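Side-chain contacts in Lmo2445 protein (Listeria monocytogenes EGD-e, PDB 5HZL), which is a secreted, internalin-like leucine-rich-repeat protein of undetermined function that binds calcium ions: residues E216-F221 against F294-T299; Y263-A268 against H275-S280. All coordinates share one frame; numbering follows the deposited sequence.

Interaction 1 (E216-F221 against F294-T299); sequences ENLKVF and FPVTIT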
loop_
_atom_site.group_PDB
_atom_site.type_symbol
_atom_site.label_atom_id
_atom_site.label_comp_id
_atom_site.label_asym_id
_atom_site.label_seq_id
_atom_site.Cartn_x
_atom_site.Cartn_y
_atom_site.Cartn_z
ATOM N N GLU A 216 4.074 -16.224 33.933
ATOM C CA GLU A 216 4.620 -14.964 33.397
ATOM C C GLU A 216 3.515 -14.184 32.693
ATOM O O GLU A 216 2.470 -14.746 32.358
ATOM C CB GLU A 216 5.700 -15.229 32.321
ATOM C CG GLU A 216 6.946 -16.022 32.721
ATOM C CD GLU A 216 7.891 -16.290 31.534
ATOM O OE1 GLU A 216 7.610 -15.846 30.396
ATOM O OE2 GLU A 216 8.934 -16.959 31.733
ATOM N N ASN A 217 3.730 -12.890 32.471
ATOM C CA ASN A 217 2.744 -12.128 31.712
ATOM C C ASN A 217 3.374 -11.307 30.562
ATOM O O ASN A 217 4.296 -10.524 30.730
ATOM C CB ASN A 217 1.622 -11.465 32.550
ATOM C CG ASN A 217 2.110 -10.511 33.588
ATOM O OD1 ASN A 217 3.220 -10.017 33.518
ATOM N ND2 ASN A 217 1.251 -10.213 34.553
ATOM N N LEU A 218 2.817 -11.568 29.387
ATOM C CA LEU A 218 3.228 -11.048 28.083
ATOM C C LEU A 218 3.329 -9.537 27.839
ATOM O O LEU A 218 2.376 -8.797 28.091
ATOM C CB LEU A 218 2.222 -11.598 27.069
ATOM C CG LEU A 218 2.518 -11.481 25.587
ATOM C CD1 LEU A 218 3.671 -12.407 25.237
ATOM C CD2 LEU A 218 1.267 -11.846 24.808
ATOM N N LYS A 219 4.474 -9.111 27.289
ATOM C CA LYS A 219 4.745 -7.711 26.955
ATOM C C LYS A 219 4.858 -7.582 25.445
ATOM O O LYS A 219 5.809 -8.079 24.849
ATOM C CB LYS A 219 6.020 -7.228 27.637
ATOM C CG LYS A 219 5.891 -7.346 29.138
ATOM C CD LYS A 219 6.999 -6.710 29.957
ATOM C CE LYS A 219 6.628 -6.891 31.429
ATOM N NZ LYS A 219 7.529 -6.244 32.416
ATOM N N VAL A 220 3.893 -6.893 24.842
ATOM C CA VAL A 220 3.835 -6.704 23.381
ATOM C C VAL A 220 4.169 -5.274 22.928
ATOM O O VAL A 220 3.939 -4.324 23.680
ATOM C CB VAL A 220 2.437 -7.095 22.861
ATOM C CG1 VAL A 220 2.183 -8.569 23.135
ATOM C CG2 VAL A 220 1.334 -6.254 23.507
ATOM N N PHE A 221 4.684 -5.137 21.697
ATOM C CA PHE A 221 5.085 -3.834 21.092
ATOM C C PHE A 221 3.949 -3.304 20.234
ATOM O O PHE A 221 3.732 -3.819 19.131
ATOM C CB PHE A 221 6.364 -4.023 20.257
ATOM C CG PHE A 221 6.824 -2.790 19.530
ATOM C CD1 PHE A 221 7.392 -1.731 20.218
ATOM C CD2 PHE A 221 6.740 -2.708 18.141
ATOM C CE1 PHE A 221 7.834 -0.600 19.548
ATOM C CE2 PHE A 221 7.183 -1.579 17.466
ATOM C CZ PHE A 221 7.729 -0.524 18.170
ATOM N N PHE A 294 -2.397 -11.755 19.305
ATOM C CA PHE A 294 -1.119 -12.274 19.752
ATOM C C PHE A 294 -1.288 -13.752 20.059
ATOM O O PHE A 294 -1.819 -14.086 21.107
ATOM C CB PHE A 294 -0.678 -11.502 20.998
ATOM C CG PHE A 294 -0.670 -10.015 20.801
ATOM C CD1 PHE A 294 0.424 -9.382 20.239
ATOM C CD2 PHE A 294 -1.768 -9.251 21.148
ATOM C CE1 PHE A 294 0.435 -8.009 20.041
ATOM C CE2 PHE A 294 -1.767 -7.876 20.956
ATOM C CZ PHE A 294 -0.671 -7.252 20.399
ATOM N N PRO A 295 -0.895 -14.644 19.123
ATOM C CA PRO A 295 -1.006 -16.084 19.406
ATOM C C PRO A 295 0.036 -16.462 20.458
ATOM O O PRO A 295 1.215 -16.133 20.310
ATOM C CB PRO A 295 -0.700 -16.751 18.058
ATOM C CG PRO A 295 -0.778 -15.668 17.041
ATOM C CD PRO A 295 -0.436 -14.395 17.745
ATOM N N VAL A 296 -0.399 -17.129 21.520
ATOM C CA VAL A 296 0.498 -17.507 22.601
ATOM C C VAL A 296 0.303 -18.942 23.071
ATOM O O VAL A 296 -0.818 -19.446 23.128
ATOM C CB VAL A 296 0.308 -16.560 23.808
ATOM C CG1 VAL A 296 1.204 -16.964 24.986
ATOM C CG2 VAL A 296 0.609 -15.124 23.393
ATOM N N THR A 297 1.425 -19.580 23.398
ATOM C CA THR A 297 1.457 -20.939 23.915
ATOM C C THR A 297 2.041 -20.810 25.309
ATOM O O THR A 297 3.165 -20.335 25.465
ATOM C CB THR A 297 2.341 -21.857 23.060
ATOM O OG1 THR A 297 1.831 -21.874 21.723
ATOM C CG2 THR A 297 2.358 -23.276 23.624
ATOM N N ILE A 298 1.263 -21.208 26.311
ATOM C CA ILE A 298 1.683 -21.147 27.698
ATOM C C ILE A 298 2.086 -22.564 28.122
ATOM O O ILE A 298 1.315 -23.508 27.907
ATOM C CB ILE A 298 0.541 -20.612 28.584
ATOM C CG1 ILE A 298 0.092 -19.237 28.094
ATOM C CG2 ILE A 298 0.986 -20.486 30.033
ATOM C CD1 ILE A 298 -1.077 -18.662 28.861
ATOM N N THR A 299 3.282 -22.706 28.709
ATOM C CA THR A 299 3.789 -24.008 29.191
ATOM C C THR A 299 3.465 -24.137 30.693
ATOM O O THR A 299 4.024 -24.973 31.415
ATOM C CB THR A 299 5.319 -24.197 28.935
ATOM O OG1 THR A 299 6.079 -23.248 29.696
ATOM C CG2 THR A 299 5.669 -24.059 27.433
#

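Interaction 2 (Y263-A268 against H275-S280); sequences YTIETA and HLLEIS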
loop_
_atom_site.group_PDB
_atom_site.type_symbol
_atom_site.label_atom_id
_atom_site.label_comp_id
_atom_site.label_asym_id
_atom_site.label_seq_id
_atom_site.Cartn_x
_atom_site.Cartn_y
_atom_site.Cartn_z
ATOM N N TYR A 263 3.351 -2.779 25.900
ATOM C CA TYR A 263 2.111 -2.881 26.672
ATOM C C TYR A 263 2.090 -4.281 27.288
ATOM O O TYR A 263 2.290 -5.282 26.593
ATOM C CB TYR A 263 0.876 -2.631 25.801
ATOM C CG TYR A 263 -0.388 -2.622 26.606
ATOM C CD1 TYR A 263 -0.779 -1.484 27.301
ATOM C CD2 TYR A 263 -1.196 -3.744 26.697
ATOM C CE1 TYR A 263 -1.942 -1.467 28.072
ATOM C CE2 TYR A 263 -2.365 -3.732 27.461
ATOM C CZ TYR A 263 -2.733 -2.594 28.147
ATOM O OH TYR A 263 -3.888 -2.585 28.897
ATOM N N THR A 264 1.875 -4.342 28.597
ATOM C CA THR A 264 1.838 -5.605 29.321
ATOM C C THR A 264 0.404 -6.081 29.437
ATOM O O THR A 264 -0.471 -5.284 29.766
ATOM C CB THR A 264 2.417 -5.422 30.737
ATOM O OG1 THR A 264 3.763 -4.966 30.631
ATOM C CG2 THR A 264 2.409 -6.728 31.532
ATOM N N ILE A 265 0.164 -7.362 29.155
ATOM C CA ILE A 265 -1.181 -7.927 29.277
ATOM C C ILE A 265 -1.139 -9.061 30.302
ATOM O O ILE A 265 -0.296 -9.963 30.231
ATOM C CB ILE A 265 -1.828 -8.293 27.914
ATOM C CG1 ILE A 265 -1.170 -9.476 27.220
ATOM C CG2 ILE A 265 -1.785 -7.085 26.989
ATOM C CD1 ILE A 265 -1.766 -9.731 25.839
ATOM N N GLU A 266 -2.075 -8.971 31.252
ATOM C CA GLU A 266 -2.207 -9.886 32.390
ATOM C C GLU A 266 -2.500 -11.349 32.045
ATOM O O GLU A 266 -3.629 -11.809 32.203
ATOM C CB GLU A 266 -3.326 -9.370 33.322
ATOM C CG GLU A 266 -3.226 -7.938 33.854
ATOM C CD GLU A 266 -2.120 -7.727 34.873
ATOM O OE1 GLU A 266 -0.973 -8.169 34.642
ATOM O OE2 GLU A 266 -2.398 -7.085 35.913
ATOM N N THR A 267 -1.486 -12.081 31.596
ATOM C CA THR A 267 -1.651 -13.504 31.259
ATOM C C THR A 267 -1.130 -14.447 32.360
ATOM O O THR A 267 -1.045 -15.659 32.155
ATOM C CB THR A 267 -0.930 -13.846 29.945
ATOM O OG1 THR A 267 0.460 -13.541 30.073
ATOM C CG2 THR A 267 -1.512 -13.060 28.790
ATOM N N ALA A 268 -0.803 -13.894 33.527
ATOM C CA ALA A 268 -0.270 -14.694 34.635
ATOM C C ALA A 268 -1.276 -15.710 35.178
ATOM O O ALA A 268 -0.885 -16.796 35.602
ATOM C CB ALA A 268 0.218 -13.782 35.756
ATOM N N HIS A 275 -3.496 -20.056 23.438
ATOM C CA HIS A 275 -4.281 -18.870 23.753
ATOM C C HIS A 275 -4.055 -17.792 22.691
ATOM O O HIS A 275 -2.917 -17.498 22.322
ATOM C CB HIS A 275 -3.900 -18.305 25.131
ATOM C CG HIS A 275 -4.226 -19.207 26.284
ATOM N ND1 HIS A 275 -5.472 -19.237 26.881
ATOM C CD2 HIS A 275 -3.465 -20.097 26.965
ATOM C CE1 HIS A 275 -5.467 -20.115 27.870
ATOM N NE2 HIS A 275 -4.261 -20.650 27.943
ATOM N N LEU A 276 -5.145 -17.214 22.200
ATOM C CA LEU A 276 -5.087 -16.146 21.219
ATOM C C LEU A 276 -5.524 -14.898 21.987
ATOM O O LEU A 276 -6.683 -14.769 22.380
ATOM C CB LEU A 276 -6.017 -16.432 20.045
ATOM C CG LEU A 276 -6.035 -15.377 18.943
ATOM C CD1 LEU A 276 -4.639 -15.240 18.340
ATOM C CD2 LEU A 276 -7.072 -15.720 17.882
ATOM N N LEU A 277 -4.585 -13.993 22.216
ATOM C CA LEU A 277 -4.866 -12.773 22.957
ATOM C C LEU A 277 -5.162 -11.643 22.004
ATOM O O LEU A 277 -4.536 -11.524 20.965
ATOM C CB LEU A 277 -3.685 -12.450 23.852
ATOM C CG LEU A 277 -3.524 -13.500 24.955
ATOM C CD1 LEU A 277 -2.132 -13.476 25.549
ATOM C CD2 LEU A 277 -4.586 -13.324 26.023
ATOM N N GLU A 278 -6.120 -10.809 22.368
ATOM C CA GLU A 278 -6.510 -9.707 21.523
ATOM C C GLU A 278 -6.705 -8.414 22.300
ATOM O O GLU A 278 -7.287 -8.415 23.374
ATOM C CB GLU A 278 -7.790 -10.093 20.777
ATOM C CG GLU A 278 -8.396 -8.991 19.912
ATOM C CD GLU A 278 -9.606 -9.451 19.111
ATOM O OE1 GLU A 278 -9.578 -10.564 18.539
ATOM O OE2 GLU A 278 -10.585 -8.674 19.032
ATOM N N ILE A 279 -6.191 -7.328 21.735
ATOM C CA ILE A 279 -6.323 -5.995 22.284
ATOM C C ILE A 279 -7.258 -5.321 21.293
ATOM O O ILE A 279 -6.898 -5.130 20.148
ATOM C CB ILE A 279 -4.986 -5.242 22.338
ATOM C CG1 ILE A 279 -3.994 -5.999 23.221
ATOM C CG2 ILE A 279 -5.196 -3.839 22.891
ATOM C CD1 ILE A 279 -2.603 -5.391 23.276
ATOM N N SER A 280 -8.462 -4.989 21.741
ATOM C CA SER A 280 -9.481 -4.348 20.923
ATOM C C SER A 280 -9.601 -2.892 21.353
ATOM O O SER A 280 -9.906 -2.616 22.503
ATOM C CB SER A 280 -10.800 -5.084 21.128
ATOM O OG SER A 280 -11.874 -4.428 20.490
#

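Interaction 1 (E216-F221 against F294-T299)
V220 sets its CG1 methyl over one face of the F294 ring, and L218 slides past V296, so that two buried pairs join the layers of a small beta sandwich. This architecture is consistent with the immunoglobulin-like fold expected of a C-terminal domain related to the E-set clan. The evidence lies in the topology and spacing: strand 219-221 pairs with 262-264 in a two-stranded sheet, strand 290-298 belongs to a separate mixed sheet, and no hydrogen bond crosses between the two segments. Their CA atoms stand 8.3 Å apart at V220 and F294 and 8.9 Å apart at L218 and V296. The chains run in opposite directions, and side chains from alternate residues of each point into the gap.

V220 approaches F294 head-on. Its CG1 lies 3.8 Å from the ring centroid and 26° off the ring normal, which meets the geometry of a CH-pi contact. The methyl is displaced toward the rim, above CD1 and CE1, while the second V220 methyl, CG2, extends toward CZ, 3.8 Å away. Both valine methyls thus lie above the same face, CG1 over its CD1-CE1 rim and CG2 farther out, past CZ. F294 presents this face with CG opposite the carbonyl carbon (chi1 -53°). The F294 ring also meets Y207, which is hydrogen-bonded through its OH to the F221 carbonyl oxygen.

L218 works through a single branch. With CG trans to the backbone nitrogen (chi1 -168°), its CD2 methyl runs alongside V296 in the opposing sense. It touches V296 CG2 at 3.6 Å and passes F294 CB at 4.3 Å.

Interaction 2 (Y263-A268 against H275-S280)
I265 meets L277 with an ethyl arm in the sterically hindered first rotamer: CG1 sits between the backbone nitrogen and the carbonyl carbon (chi1 69°). The rest of the arm is extended, which carries CD1 across the L277 side chain, 3.8 Å from L277 CD1 and 3.9 Å from L277 CB. The branch methyl serves a different neighbour, as I265 CG2 lies 4.2 Å from I279 CD1. That I279 methyl also lies 4.0 Å from Y263 CD2, approaching the tyrosine ring obliquely.

No hydrogen bond links the two segments; the contact is apolar and buried, made between the layers of the beta sandwich. Strand 262-264 and the loop after it supply one side, and strand 273-281 of the mixed sheet supplies the other. Just past the strand the chain bends through an inverse gamma turn centred on E266, marked by a weak bond of 2.8 Å from T267 N to I265 O.

T267, which closes the turn, divides its two branches. Its CG2 reaches the fork of L277, nearest CD1 at 3.3 Å, with CD2 at 4.1 Å. Its OG1 is hydrogen-bonded to L218 N, with a further weak bond to E216 O, which probably helps to hold the threonine's rotation, with the methyl facing L277.

How the interactions relate
The centres of interactions 1 and 2 are about 7 Å apart, within the same C-terminal domain and away from the annotated sites. Along the chain the order is 216-221, 263-268, 275-280, 294-299, so the two segments of interaction 2 both fall between those of interaction 1. Strands 219-221 and 262-264 are antiparallel neighbours in the small sheet; 273-281 and 290-298 are antiparallel neighbours in the mixed one. Probable backbone hydrogen bonds of 2.7 Å, F294 N to L277 O and V296 N to H275 O, tie the latter pair. Both contacts thus bridge the same two sheets and form one continuous apolar interior.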